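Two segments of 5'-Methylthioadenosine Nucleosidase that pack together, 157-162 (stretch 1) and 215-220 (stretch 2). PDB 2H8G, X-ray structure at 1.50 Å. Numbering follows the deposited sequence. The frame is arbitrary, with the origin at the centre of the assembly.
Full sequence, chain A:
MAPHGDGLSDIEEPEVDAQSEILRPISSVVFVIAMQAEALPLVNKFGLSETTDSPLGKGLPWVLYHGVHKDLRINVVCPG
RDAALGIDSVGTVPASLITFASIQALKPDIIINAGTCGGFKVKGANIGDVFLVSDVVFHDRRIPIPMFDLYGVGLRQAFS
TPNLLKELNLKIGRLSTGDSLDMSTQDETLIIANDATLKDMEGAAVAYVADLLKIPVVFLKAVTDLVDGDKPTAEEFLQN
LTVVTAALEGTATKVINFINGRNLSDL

Stretch 1, residues 157-162: QAFSTP
Stretch 2 215-220: IPVVFL

A proline packed on a phenylalanine face is the most unusual feature of this contact, and a single backbone hydrogen bond lies next to it. Pro216 CB sits over one face of the Phe159 ring, 3.8 Å from the centroid of that ring and 25° off its normal. This is a CH-pi contact. The CB hydrogens of a proline are slightly polarised and suit the electron-rich face of an aromatic ring. The closest atoms of the pair are Phe159 CD1 and Pro216 CB, at 3.5 Å. Beside it, Phe159 N donates to Val217 O at 2.9 Å, with an N-H...O angle of 174°, so the bond is almost straight and of ordinary length.

The backbones cross nearly at right angles. The direction from CA of Ala158 to CA of Thr161 lies 93° from the direction from CA of Pro216 to CA of Phe219. The register is set by two pairs: Phe159 CA is 5.5 Å from Val217 CA, and Ala158 CA is 5.6 Å from Val218 CA.

Stretch 2 is extended. The strand begins at Val217 and continues past Leu220, with phi/psi of -135/137, -123/153, -126/136 and -121/112 for Val217 to Leu220. Pro216 precedes it at -59/140, with a C-gamma exo ring. Ile215 is at -114/127, chi1 m, chi2 m. Leu220 has chi1 m, chi2 t. In stretch 1, Gln157 is at -94/142, chi1 m, chi2 m. Ala158 (-77/160), Phe159 (-63/137) and Ser160 (-71/123, chi1 t) form an extended loop. The CA-to-CB bonds of Gln157 and Ser160 point away from stretch 2. Thr161, at -133/64, is the N-cap residue of the helix that follows, but its side chain makes no capping bond. Pro162 starts that helix at -56/-43, C-gamma endo.

The CA-to-CB bond of Phe159 points toward stretch 2. Its chi1 is t (-172°) and its chi2 is 71°, which places the ring against Pro216. Phe159 CB lies 4.2 Å from Val218 CG2.

Val218 is buried, with chi1 t (170°). Thr161 CG2 lies 3.8 Å from Val218 CG2, an apolar contact between methyls. Thr161 has chi1 p (59°).

Ala158 CB is 3.9 Å from Phe219 CD1 and lies at the ring edge, near its plane. Phe219 has chi1 m (-53°) and chi2 79°. Its CA-to-CB bond points sideways, but the end of the side chain comes nearer to stretch 1.

Val217 has chi1 p (60°). Its CA-to-CB bond points away from stretch 1. Val217 O is also 3.7 Å from Ala158 CA. The contact buries 275 Å², both sides summed.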

# COMPACT_ATOMS: atom_id res chain seq x y z
N GLN A 157 -9.88 14.39 2.76
CA GLN A 157 -9.58 15.69 3.35
C GLN A 157 -8.75 15.51 4.61
O GLN A 157 -8.96 14.57 5.37
CB GLN A 157 -10.87 16.43 3.71
CG GLN A 157 -11.80 16.72 2.54
CD GLN A 157 -11.26 17.78 1.60
OE1 GLN A 157 -10.81 18.84 2.04
NE2 GLN A 157 -11.30 17.50 0.30
N ALA A 158 -7.79 16.40 4.82
CA ALA A 158 -6.97 16.35 6.02
C ALA A 158 -7.84 16.92 7.14
O ALA A 158 -8.81 17.63 6.87
CB ALA A 158 -5.71 17.19 5.83
N PHE A 159 -7.50 16.61 8.38
CA PHE A 159 -8.26 17.11 9.52
C PHE A 159 -8.14 18.63 9.55
O PHE A 159 -7.06 19.18 9.35
CB PHE A 159 -7.70 16.52 10.82
CG PHE A 159 -8.53 16.81 12.03
CD1 PHE A 159 -9.76 16.20 12.20
CD2 PHE A 159 -8.07 17.70 13.00
CE1 PHE A 159 -10.54 16.46 13.33
CE2 PHE A 159 -8.84 17.96 14.13
CZ PHE A 159 -10.07 17.34 14.30
N SER A 160 -9.26 19.31 9.80
CA SER A 160 -9.28 20.76 9.84
C SER A 160 -8.57 21.33 11.07
O SER A 160 -8.93 20.99 12.20
CB SER A 160 -10.73 21.26 9.80
OG SER A 160 -10.78 22.67 9.70
N THR A 161 -7.58 22.18 10.85
CA THR A 161 -6.83 22.80 11.94
C THR A 161 -6.71 24.30 11.67
O THR A 161 -5.61 24.84 11.50
CB THR A 161 -5.41 22.19 12.07
OG1 THR A 161 -4.69 22.38 10.84
CG2 THR A 161 -5.49 20.70 12.38
N PRO A 162 -7.85 25.00 11.65
CA PRO A 162 -7.90 26.45 11.40
C PRO A 162 -7.05 27.30 12.34
O PRO A 162 -6.37 28.23 11.90
CB PRO A 162 -9.39 26.76 11.50
CG PRO A 162 -9.87 25.77 12.51
CD PRO A 162 -9.18 24.51 12.06
N ILE A 215 -9.17 8.03 12.40
CA ILE A 215 -8.20 8.78 13.19
C ILE A 215 -7.87 10.06 12.43
O ILE A 215 -7.53 10.01 11.25
CB ILE A 215 -6.89 7.99 13.39
CG1 ILE A 215 -7.19 6.63 14.04
CG2 ILE A 215 -5.92 8.79 14.26
CD1 ILE A 215 -7.86 6.73 15.40
N PRO A 216 -7.99 11.23 13.09
CA PRO A 216 -7.68 12.49 12.41
C PRO A 216 -6.23 12.49 11.92
O PRO A 216 -5.34 12.01 12.62
CB PRO A 216 -7.89 13.53 13.51
CG PRO A 216 -8.94 12.91 14.37
CD PRO A 216 -8.50 11.46 14.45
N VAL A 217 -6.00 13.03 10.73
CA VAL A 217 -4.64 13.08 10.21
C VAL A 217 -4.31 14.44 9.61
O VAL A 217 -5.12 15.06 8.92
CB VAL A 217 -4.39 11.97 9.16
CG1 VAL A 217 -5.34 12.13 7.99
CG2 VAL A 217 -2.95 12.01 8.68
N VAL A 218 -3.10 14.91 9.92
CA VAL A 218 -2.59 16.19 9.44
C VAL A 218 -1.29 15.91 8.70
O VAL A 218 -0.61 14.92 8.99
CB VAL A 218 -2.34 17.17 10.61
CG1 VAL A 218 -1.59 18.40 10.13
CG2 VAL A 218 -3.68 17.57 11.23
N PHE A 219 -0.94 16.77 7.75
CA PHE A 219 0.28 16.59 6.98
C PHE A 219 1.18 17.81 7.00
O PHE A 219 0.71 18.94 6.86
CB PHE A 219 -0.03 16.28 5.51
CG PHE A 219 -0.98 15.14 5.30
CD1 PHE A 219 -2.35 15.32 5.48
CD2 PHE A 219 -0.51 13.88 4.95
CE1 PHE A 219 -3.24 14.25 5.30
CE2 PHE A 219 -1.39 12.81 4.77
CZ PHE A 219 -2.75 13.00 4.94
N LEU A 220 2.47 17.58 7.20
CA LEU A 220 3.46 18.65 7.16
C LEU A 220 4.38 18.20 6.04
O LEU A 220 5.07 17.18 6.17
CB LEU A 220 4.22 18.75 8.48
CG LEU A 220 3.36 19.13 9.69
CD1 LEU A 220 4.22 19.12 10.95
CD2 LEU A 220 2.73 20.50 9.48